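PDB 2EBF: dermonecrotic toxin from Pasteurella multocida, which acts as a dermonecrotic, strongly mitogenic toxin that induces bone resorption and is associated with severe atrophic rhinitis in pigs. Local coordinates for residues L569-F574 with A714-V719; I650-R655 with S662-T667. All blocks are in the same frame, centred on the assembly; numbering follows the deposited sequence.

Both contacts lie in the C3 domain of the toxin's C-terminal region. From the N terminus, the chain first supplies 569-574, the loop leaving the short edge strand 567-568, and then runs through four helices before entering strand 643-656, which carries 650-655. A tight reversal brings 662-667 back against 650-655, closing the hairpin of interaction 2. Only after helix 701-711 does 714-719 return to 569-574, so interaction 1 closes a loop of 139 residues with the hairpin enclosed in it. The two do not cross. They share one antiparallel sheet: strand 717-720 lies between 567-568 and 643-656, and probable hydrogen bonds Phe718 N to Thr651 O and Trp653 N to Ile715 O connect them.

Interaction 1 (L569-F574 with A714-V719); sequences LGLKQF and AINPFV
The ring of Phe574 meets Pro717 obliquely, its CD2 lying 3.4 Å from Pro717 CG, while Lys572 CE sits over the centre of one ring face, 3.7 Å above the plane. At the ring edge, close to its plane, are Leu569 O, Gly570 CA and, across the contact, Ala714 O. With CG beside its own backbone N (chi1 -75°), Phe574 folds back over the preceding residues, which bend through an inverse gamma turn centred on Leu571. The backbones are joined by a single bridge, Gln573 with Ile715. Around it, Phe574 N donates to Ala714 O at 2.7 Å in a nearly straight bond (171°), and Asn716 N reaches Lys572 O at 2.9 Å from above the carbonyl plane. A third bond, Leu569 N to Pro717 O (3.0 Å), ties the other end. Between them the Asn716 CA-H points at Gly570 O. The Asn716 side chain packs beside Leu571, but its amide nitrogen is spent on the carbonyls of Thr738 and Tyr41. Leu569 adds an apolar patch, its CG 3.9 Å from Val719 CG2. The chain turns a corner at Asn716, and strand 717-720 lies beyond it, running between strand 643-656 and Lys567, to which Val719 is hydrogen-bonded; helix 701-711 covers Ala714, Pro717 and Val719 through Ala705 and Ala709.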
ATOM      1  N   LEU A 569      -7.395  -7.889 -21.653  1.00 32.90           N
ATOM      2  CA  LEU A 569      -6.223  -7.352 -22.314  1.00 33.40           C
ATOM      3  C   LEU A 569      -6.113  -5.866 -22.059  1.00 33.00           C
ATOM      4  O   LEU A 569      -5.024  -5.356 -21.839  1.00 33.71           O
ATOM      5  CB  LEU A 569      -6.275  -7.613 -23.821  1.00 33.57           C
ATOM      6  CG  LEU A 569      -5.819  -8.966 -24.342  1.00 36.15           C
ATOM      7  CD1 LEU A 569      -5.550  -8.824 -25.833  1.00 36.86           C
ATOM      8  CD2 LEU A 569      -4.551  -9.442 -23.618  1.00 39.93           C
ATOM      9  N   GLY A 570      -7.256  -5.187 -22.089  1.00 32.37           N
ATOM     10  CA  GLY A 570      -7.344  -3.759 -21.768  1.00 31.61           C
ATOM     11  C   GLY A 570      -8.789  -3.306 -21.901  1.00 30.52           C
ATOM     12  O   GLY A 570      -9.553  -3.865 -22.691  1.00 29.65           O
ATOM     13  N   LEU A 571      -9.153  -2.274 -21.145  1.00 30.38           N
ATOM     14  CA  LEU A 571     -10.486  -1.678 -21.236  1.00 30.24           C
ATOM     15  C   LEU A 571     -10.421  -0.529 -22.221  1.00 30.84           C
ATOM     16  O   LEU A 571     -10.517   0.642 -21.854  1.00 30.40           O
ATOM     17  CB  LEU A 571     -10.988  -1.223 -19.857  1.00 29.81           C
ATOM     18  CG  LEU A 571     -11.267  -2.346 -18.849  1.00 29.76           C
ATOM     19  CD1 LEU A 571     -11.711  -1.808 -17.471  1.00 28.75           C
ATOM     20  CD2 LEU A 571     -12.291  -3.279 -19.415  1.00 28.11           C
ATOM     21  N   LYS A 572     -10.266  -0.897 -23.490  1.00 31.06           N
ATOM     22  CA  LYS A 572     -10.176   0.050 -24.582  1.00 31.95           C
ATOM     23  C   LYS A 572     -10.456  -0.684 -25.882  1.00 32.18           C
ATOM     24  O   LYS A 572     -10.630  -1.906 -25.885  1.00 31.76           O
ATOM     25  CB  LYS A 572      -8.777   0.662 -24.623  1.00 32.16           C
ATOM     26  CG  LYS A 572      -7.656  -0.348 -24.849  1.00 33.24           C
ATOM     27  CD  LYS A 572      -6.353   0.368 -25.148  1.00 35.69           C
ATOM     28  CE  LYS A 572      -5.302  -0.604 -25.640  1.00 37.42           C
ATOM     29  NZ  LYS A 572      -3.999   0.068 -25.834  1.00 40.24           N
ATOM     30  N   GLN A 573     -10.533   0.065 -26.975  1.00 32.58           N
ATOM     31  CA  GLN A 573     -10.553  -0.554 -28.291  1.00 33.26           C
ATOM     32  C   GLN A 573      -9.123  -0.736 -28.790  1.00 33.50           C
ATOM     33  O   GLN A 573      -8.323   0.205 -28.790  1.00 33.25           O
ATOM     34  CB  GLN A 573     -11.359   0.263 -29.294  1.00 33.50           C
ATOM     35  CG  GLN A 573     -11.502  -0.433 -30.652  1.00 34.59           C
ATOM     36  CD  GLN A 573     -12.407   0.308 -31.605  1.00 36.77           C
ATOM     37  OE1 GLN A 573     -13.188  -0.303 -32.337  1.00 38.78           O
ATOM     38  NE2 GLN A 573     -12.310   1.628 -31.606  1.00 36.10           N
ATOM     39  N   PHE A 574      -8.804  -1.949 -29.213  1.00 33.28           N
ATOM     40  CA  PHE A 574      -7.491  -2.226 -29.766  1.00 33.67           C
ATOM     41  C   PHE A 574      -7.466  -1.916 -31.253  1.00 34.22           C
ATOM     42  O   PHE A 574      -8.495  -2.004 -31.921  1.00 34.16           O
ATOM     43  CB  PHE A 574      -7.089  -3.667 -29.462  1.00 33.23           C
ATOM     44  CG  PHE A 574      -6.685  -3.885 -28.026  1.00 32.63           C
ATOM     45  CD1 PHE A 574      -5.373  -4.201 -27.703  1.00 32.52           C
ATOM     46  CD2 PHE A 574      -7.602  -3.736 -26.996  1.00 31.16           C
ATOM     47  CE1 PHE A 574      -4.988  -4.392 -26.375  1.00 31.29           C
ATOM     48  CE2 PHE A 574      -7.220  -3.915 -25.663  1.00 29.47           C
ATOM     49  CZ  PHE A 574      -5.916  -4.241 -25.355  1.00 30.53           C
ATOM     50  N   ALA A 714     -10.815  -4.875 -31.666  1.00 27.57           N
ATOM     51  CA  ALA A 714     -11.551  -5.446 -30.542  1.00 27.41           C
ATOM     52  C   ALA A 714     -11.767  -4.449 -29.416  1.00 27.07           C
ATOM     53  O   ALA A 714     -10.829  -3.750 -29.015  1.00 26.93           O
ATOM     54  CB  ALA A 714     -10.805  -6.668 -30.009  1.00 27.20           C
ATOM     55  N   ILE A 715     -12.998  -4.412 -28.901  1.00 26.82           N
ATOM     56  CA  ILE A 715     -13.343  -3.593 -27.749  1.00 26.71           C
ATOM     57  C   ILE A 715     -13.358  -4.456 -26.491  1.00 27.27           C
ATOM     58  O   ILE A 715     -14.041  -5.489 -26.438  1.00 26.07           O
ATOM     59  CB  ILE A 715     -14.724  -2.888 -27.913  1.00 26.59           C
ATOM     60  CG1 ILE A 715     -14.757  -1.970 -29.147  1.00 26.98           C
ATOM     61  CG2 ILE A 715     -15.076  -2.092 -26.646  1.00 27.12           C
ATOM     62  CD1 ILE A 715     -16.187  -1.693 -29.649  1.00 27.26           C
ATOM     63  N   ASN A 716     -12.590  -4.021 -25.498  1.00 27.46           N
ATOM     64  CA  ASN A 716     -12.485  -4.687 -24.202  1.00 28.09           C
ATOM     65  C   ASN A 716     -12.246  -6.201 -24.303  1.00 28.05           C
ATOM     66  O   ASN A 716     -12.973  -6.990 -23.696  1.00 28.40           O
ATOM     67  CB  ASN A 716     -13.695  -4.346 -23.314  1.00 28.04           C
ATOM     68  CG  ASN A 716     -13.864  -2.846 -23.095  1.00 29.50           C
ATOM     69  OD1 ASN A 716     -12.932  -2.055 -23.328  1.00 29.65           O
ATOM     70  ND2 ASN A 716     -15.058  -2.444 -22.640  1.00 28.83           N
ATOM     71  N   PRO A 717     -11.203  -6.606 -25.057  1.00 28.21           N
ATOM     72  CA  PRO A 717     -10.955  -8.025 -25.309  1.00 27.96           C
ATOM     73  C   PRO A 717     -10.558  -8.803 -24.059  1.00 27.94           C
ATOM     74  O   PRO A 717      -9.930  -8.254 -23.147  1.00 27.80           O
ATOM     75  CB  PRO A 717      -9.831  -8.024 -26.357  1.00 27.93           C
ATOM     76  CG  PRO A 717      -9.189  -6.692 -26.244  1.00 28.56           C
ATOM     77  CD  PRO A 717     -10.199  -5.739 -25.710  1.00 27.65           C
ATOM     78  N   PHE A 718     -10.993 -10.058 -24.014  1.00 27.76           N
ATOM     79  CA  PHE A 718     -10.744 -10.955 -22.896  1.00 27.61           C
ATOM     80  C   PHE A 718     -10.171 -12.284 -23.402  1.00 27.61           C
ATOM     81  O   PHE A 718     -10.688 -12.870 -24.355  1.00 26.84           O
ATOM     82  CB  PHE A 718     -12.063 -11.222 -22.182  1.00 27.58           C
ATOM     83  CG  PHE A 718     -11.940 -12.084 -20.993  1.00 28.61           C
ATOM     84  CD1 PHE A 718     -11.330 -11.613 -19.827  1.00 29.82           C
ATOM     85  CD2 PHE A 718     -12.495 -13.362 -21.000  1.00 27.98           C
ATOM     86  CE1 PHE A 718     -11.250 -12.424 -18.698  1.00 32.17           C
ATOM     87  CE2 PHE A 718     -12.416 -14.174 -19.888  1.00 30.47           C
ATOM     88  CZ  PHE A 718     -11.797 -13.708 -18.731  1.00 29.87           C
ATOM     89  N   VAL A 719      -9.122 -12.762 -22.741  1.00 27.81           N
ATOM     90  CA  VAL A 719      -8.435 -13.994 -23.145  1.00 28.08           C
ATOM     91  C   VAL A 719      -8.614 -15.071 -22.078  1.00 28.79           C
ATOM     92  O   VAL A 719      -8.490 -14.795 -20.873  1.00 28.37           O
ATOM     93  CB  VAL A 719      -6.935 -13.726 -23.412  1.00 28.43           C
ATOM     94  CG1 VAL A 719      -6.165 -15.013 -23.765  1.00 28.13           C
ATOM     95  CG2 VAL A 719      -6.775 -12.717 -24.556  1.00 28.09           C
TER

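Interaction 2 (I650-R655 with S662-T667); sequences ITWWRR and SHQMHT
Trp652 and Gln664 face each other in the antiparallel hairpin of strands 643-656 and 660-673, as a hydrogen-bonded pair whose side chains also touch. Gln664 CB lies over the five-membered ring of Trp652, 3.7 Å from its centroid, in a CH-pi contact, and Gln664 O sits above the same indole nearer its rim. The indole is laid across the neighbouring strand because CG of Trp652 stands between its backbone N and carbonyl carbon (chi1 65°). Beyond the indole, the Gln664 amide stacks on the Arg654 guanidinium with planes 12° apart. Ile650 with His666 and Arg654 with Ser662 are the other hydrogen-bonded pairs, so six backbone bonds join the strands, among them Trp652 N to Gln664 O at 2.8 Å. The opposite face carries Thr651, Trp653, His663 and Met665; there Trp653 CZ3 comes 3.9 Å from His663 CB, and Met665 CB packs against Ile650 O.

Farther out, Thr651 OG1 bonds to Phe732 O, Trp653 NE1 to Thr738 OG1 and His663 NE2 to Ala730 O. His666 NE2 bonds to Asp681 OD2, a pairing consistent with the thiol protease-like catalytic triad of this region, although Cys626, beside the bound phosphonate some 9 Å from the Met665 side chain, is tied to Cys620 in a disulfide here. Near the turn, a salt bridge from Arg654 NH1 to Glu656 OE1 probably helps to hold the guanidinium, and Ser662 OG lies within hydrogen-bonding reach of both Glu656 OE1 and Gln664 OE1. A water accepts from Gln664 NE2 at 2.9 Å and, weakly, from Arg654 NH2 at 3.2 Å.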
ATOM      1  N   ILE A 650      -9.946 -15.878 -27.454  1.00 24.40           N
ATOM      2  CA  ILE A 650     -10.110 -14.460 -27.214  1.00 24.13           C
ATOM      3  C   ILE A 650     -11.503 -14.041 -27.656  1.00 24.06           C
ATOM      4  O   ILE A 650     -11.991 -14.496 -28.686  1.00 23.78           O
ATOM      5  CB  ILE A 650      -9.012 -13.637 -27.924  1.00 24.59           C
ATOM      6  CG1 ILE A 650      -9.191 -12.151 -27.594  1.00 26.10           C
ATOM      7  CG2 ILE A 650      -9.001 -13.923 -29.448  1.00 24.03           C
ATOM      8  CD1 ILE A 650      -8.016 -11.262 -27.981  1.00 25.66           C
ATOM      9  N   THR A 651     -12.133 -13.178 -26.867  1.00 24.96           N
ATOM     10  CA  THR A 651     -13.486 -12.710 -27.157  1.00 25.69           C
ATOM     11  C   THR A 651     -13.567 -11.208 -26.884  1.00 25.83           C
ATOM     12  O   THR A 651     -12.840 -10.694 -26.045  1.00 26.41           O
ATOM     13  CB  THR A 651     -14.547 -13.494 -26.349  1.00 26.22           C
ATOM     14  OG1 THR A 651     -15.860 -13.067 -26.728  1.00 26.07           O
ATOM     15  CG2 THR A 651     -14.349 -13.318 -24.834  1.00 25.51           C
ATOM     16  N   TRP A 652     -14.448 -10.512 -27.593  1.00 25.34           N
ATOM     17  CA  TRP A 652     -14.481  -9.054 -27.521  1.00 25.77           C
ATOM     18  C   TRP A 652     -15.854  -8.543 -27.933  1.00 26.10           C
ATOM     19  O   TRP A 652     -16.722  -9.324 -28.329  1.00 25.41           O
ATOM     20  CB  TRP A 652     -13.371  -8.425 -28.397  1.00 25.02           C
ATOM     21  CG  TRP A 652     -13.521  -8.678 -29.880  1.00 25.13           C
ATOM     22  CD1 TRP A 652     -14.220  -7.914 -30.780  1.00 23.78           C
ATOM     23  CD2 TRP A 652     -12.956  -9.762 -30.627  1.00 25.36           C
ATOM     24  NE1 TRP A 652     -14.137  -8.468 -32.039  1.00 25.14           N
ATOM     25  CE2 TRP A 652     -13.363  -9.600 -31.976  1.00 24.74           C
ATOM     26  CE3 TRP A 652     -12.160 -10.871 -30.287  1.00 26.18           C
ATOM     27  CZ2 TRP A 652     -12.999 -10.501 -32.982  1.00 24.97           C
ATOM     28  CZ3 TRP A 652     -11.789 -11.766 -31.296  1.00 24.65           C
ATOM     29  CH2 TRP A 652     -12.209 -11.568 -32.629  1.00 25.33           C
ATOM     30  N   TRP A 653     -16.038  -7.234 -27.820  1.00 26.14           N
ATOM     31  CA  TRP A 653     -17.300  -6.611 -28.203  1.00 26.33           C
ATOM     32  C   TRP A 653     -17.145  -5.903 -29.526  1.00 26.07           C
ATOM     33  O   TRP A 653     -16.066  -5.371 -29.850  1.00 25.17           O
ATOM     34  CB  TRP A 653     -17.783  -5.607 -27.141  1.00 25.10           C
ATOM     35  CG  TRP A 653     -17.869  -6.174 -25.763  1.00 25.52           C
ATOM     36  CD1 TRP A 653     -17.037  -5.888 -24.723  1.00 23.42           C
ATOM     37  CD2 TRP A 653     -18.813  -7.146 -25.272  1.00 24.21           C
ATOM     38  NE1 TRP A 653     -17.398  -6.604 -23.614  1.00 22.89           N
ATOM     39  CE2 TRP A 653     -18.486  -7.388 -23.918  1.00 23.94           C
ATOM     40  CE3 TRP A 653     -19.910  -7.823 -25.839  1.00 26.02           C
ATOM     41  CZ2 TRP A 653     -19.216  -8.269 -23.106  1.00 23.36           C
ATOM     42  CZ3 TRP A 653     -20.639  -8.717 -25.027  1.00 23.91           C
ATOM     43  CH2 TRP A 653     -20.271  -8.940 -23.680  1.00 24.38           C
ATOM     44  N   ARG A 654     -18.228  -5.888 -30.293  1.00 26.61           N
ATOM     45  CA  ARG A 654     -18.227  -5.214 -31.584  1.00 27.98           C
ATOM     46  C   ARG A 654     -19.497  -4.371 -31.726  1.00 28.65           C
ATOM     47  O   ARG A 654     -20.600  -4.852 -31.448  1.00 27.88           O
ATOM     48  CB  ARG A 654     -18.149  -6.232 -32.724  1.00 27.78           C
ATOM     49  CG  ARG A 654     -17.941  -5.607 -34.109  1.00 32.20           C
ATOM     50  CD  ARG A 654     -18.923  -6.198 -35.097  1.00 36.30           C
ATOM     51  NE  ARG A 654     -18.364  -7.308 -35.833  1.00 38.52           N
ATOM     52  CZ  ARG A 654     -19.071  -8.226 -36.493  1.00 40.18           C
ATOM     53  NH1 ARG A 654     -20.401  -8.203 -36.502  1.00 39.92           N
ATOM     54  NH2 ARG A 654     -18.433  -9.187 -37.135  1.00 40.54           N
ATOM     55  N   ARG A 655     -19.330  -3.116 -32.142  1.00 29.42           N
ATOM     56  CA  ARG A 655     -20.480  -2.234 -32.369  1.00 31.69           C
ATOM     57  C   ARG A 655     -21.379  -2.828 -33.443  1.00 31.88           C
ATOM     58  O   ARG A 655     -20.891  -3.266 -34.493  1.00 32.07           O
ATOM     59  CB  ARG A 655     -20.012  -0.819 -32.754  1.00 32.31           C
ATOM     60  CG  ARG A 655     -21.105   0.152 -33.240  1.00 36.70           C
ATOM     61  CD  ARG A 655     -22.191   0.363 -32.185  1.00 42.95           C
ATOM     62  NE  ARG A 655     -22.832   1.681 -32.250  1.00 46.82           N
ATOM     63  CZ  ARG A 655     -23.798   2.034 -33.100  1.00 49.42           C
ATOM     64  NH1 ARG A 655     -24.248   1.191 -34.025  1.00 49.08           N
ATOM     65  NH2 ARG A 655     -24.306   3.261 -33.035  1.00 50.61           N
ATOM     66  N   SER A 662     -22.273  -6.713 -30.108  1.00 31.17           N
ATOM     67  CA  SER A 662     -22.244  -8.174 -30.171  1.00 30.09           C
ATOM     68  C   SER A 662     -20.952  -8.666 -29.536  1.00 28.53           C
ATOM     69  O   SER A 662     -20.002  -7.890 -29.385  1.00 27.85           O
ATOM     70  CB  SER A 662     -22.349  -8.680 -31.613  1.00 29.85           C
ATOM     71  OG  SER A 662     -21.285  -8.183 -32.407  1.00 31.17           O
ATOM     72  N   HIS A 663     -20.930  -9.939 -29.136  1.00 27.49           N
ATOM     73  CA  HIS A 663     -19.670 -10.593 -28.775  1.00 26.93           C
ATOM     74  C   HIS A 663     -19.112 -11.296 -30.026  1.00 26.27           C
ATOM     75  O   HIS A 663     -19.872 -11.866 -30.825  1.00 26.19           O
ATOM     76  CB  HIS A 663     -19.882 -11.577 -27.611  1.00 27.30           C
ATOM     77  CG  HIS A 663     -20.616 -12.826 -27.991  1.00 28.40           C
ATOM     78  ND1 HIS A 663     -21.981 -12.859 -28.188  1.00 28.76           N
ATOM     79  CD2 HIS A 663     -20.175 -14.092 -28.191  1.00 29.03           C
ATOM     80  CE1 HIS A 663     -22.348 -14.089 -28.507  1.00 29.25           C
ATOM     81  NE2 HIS A 663     -21.272 -14.857 -28.514  1.00 29.45           N
ATOM     82  N   GLN A 664     -17.793 -11.227 -30.203  1.00 26.01           N
ATOM     83  CA  GLN A 664     -17.103 -11.872 -31.315  1.00 25.33           C
ATOM     84  C   GLN A 664     -15.940 -12.637 -30.690  1.00 24.60           C
ATOM     85  O   GLN A 664     -15.389 -12.193 -29.687  1.00 24.36           O
ATOM     86  CB  GLN A 664     -16.553 -10.824 -32.304  1.00 26.22           C
ATOM     87  CG  GLN A 664     -17.610  -9.890 -32.940  1.00 27.58           C
ATOM     88  CD  GLN A 664     -18.618 -10.617 -33.836  1.00 30.79           C
ATOM     89  OE1 GLN A 664     -19.828 -10.370 -33.760  1.00 32.97           O
ATOM     90  NE2 GLN A 664     -18.124 -11.505 -34.690  1.00 28.51           N
ATOM     91  N   MET A 665     -15.576 -13.781 -31.261  1.00 24.35           N
ATOM     92  CA  MET A 665     -14.517 -14.586 -30.658  1.00 24.49           C
ATOM     93  C   MET A 665     -13.637 -15.333 -31.657  1.00 23.96           C
ATOM     94  O   MET A 665     -13.929 -15.415 -32.865  1.00 23.85           O
ATOM     95  CB  MET A 665     -15.095 -15.550 -29.602  1.00 24.29           C
ATOM     96  CG  MET A 665     -15.744 -16.829 -30.162  1.00 25.15           C
ATOM     97  SD  MET A 665     -17.079 -16.626 -31.365  1.00 28.42           S
ATOM     98  CE  MET A 665     -18.301 -15.779 -30.372  1.00 27.27           C
ATOM     99  N   HIS A 666     -12.538 -15.867 -31.143  1.00 24.01           N
ATOM    100  CA  HIS A 666     -11.630 -16.665 -31.947  1.00 23.48           C
ATOM    101  C   HIS A 666     -10.897 -17.595 -31.000  1.00 23.50           C
ATOM    102  O   HIS A 666     -10.841 -17.336 -29.794  1.00 23.04           O
ATOM    103  CB  HIS A 666     -10.632 -15.765 -32.694  1.00 24.09           C
ATOM    104  CG  HIS A 666      -9.746 -16.507 -33.658  1.00 23.25           C
ATOM    105  ND1 HIS A 666     -10.191 -17.570 -34.415  1.00 24.26           N
ATOM    106  CD2 HIS A 666      -8.458 -16.302 -34.021  1.00 22.51           C
ATOM    107  CE1 HIS A 666      -9.209 -18.001 -35.188  1.00 24.46           C
ATOM    108  NE2 HIS A 666      -8.141 -17.256 -34.957  1.00 22.50           N
ATOM    109  N   THR A 667     -10.342 -18.675 -31.541  1.00 23.38           N
ATOM    110  CA  THR A 667      -9.685 -19.690 -30.721  1.00 23.29           C
ATOM    111  C   THR A 667      -8.572 -20.353 -31.526  1.00 24.20           C
ATOM    112  O   THR A 667      -8.587 -20.330 -32.763  1.00 24.25           O
ATOM    113  CB  THR A 667     -10.743 -20.726 -30.191  1.00 23.45           C
ATOM    114  OG1 THR A 667     -10.203 -21.474 -29.087  1.00 24.27           O
ATOM    115  CG2 THR A 667     -11.211 -21.668 -31.305  1.00 23.98           C
TER
HETATM  116  O   HOH W   1     -19.098 -12.312 -37.352  1.00 53.60           O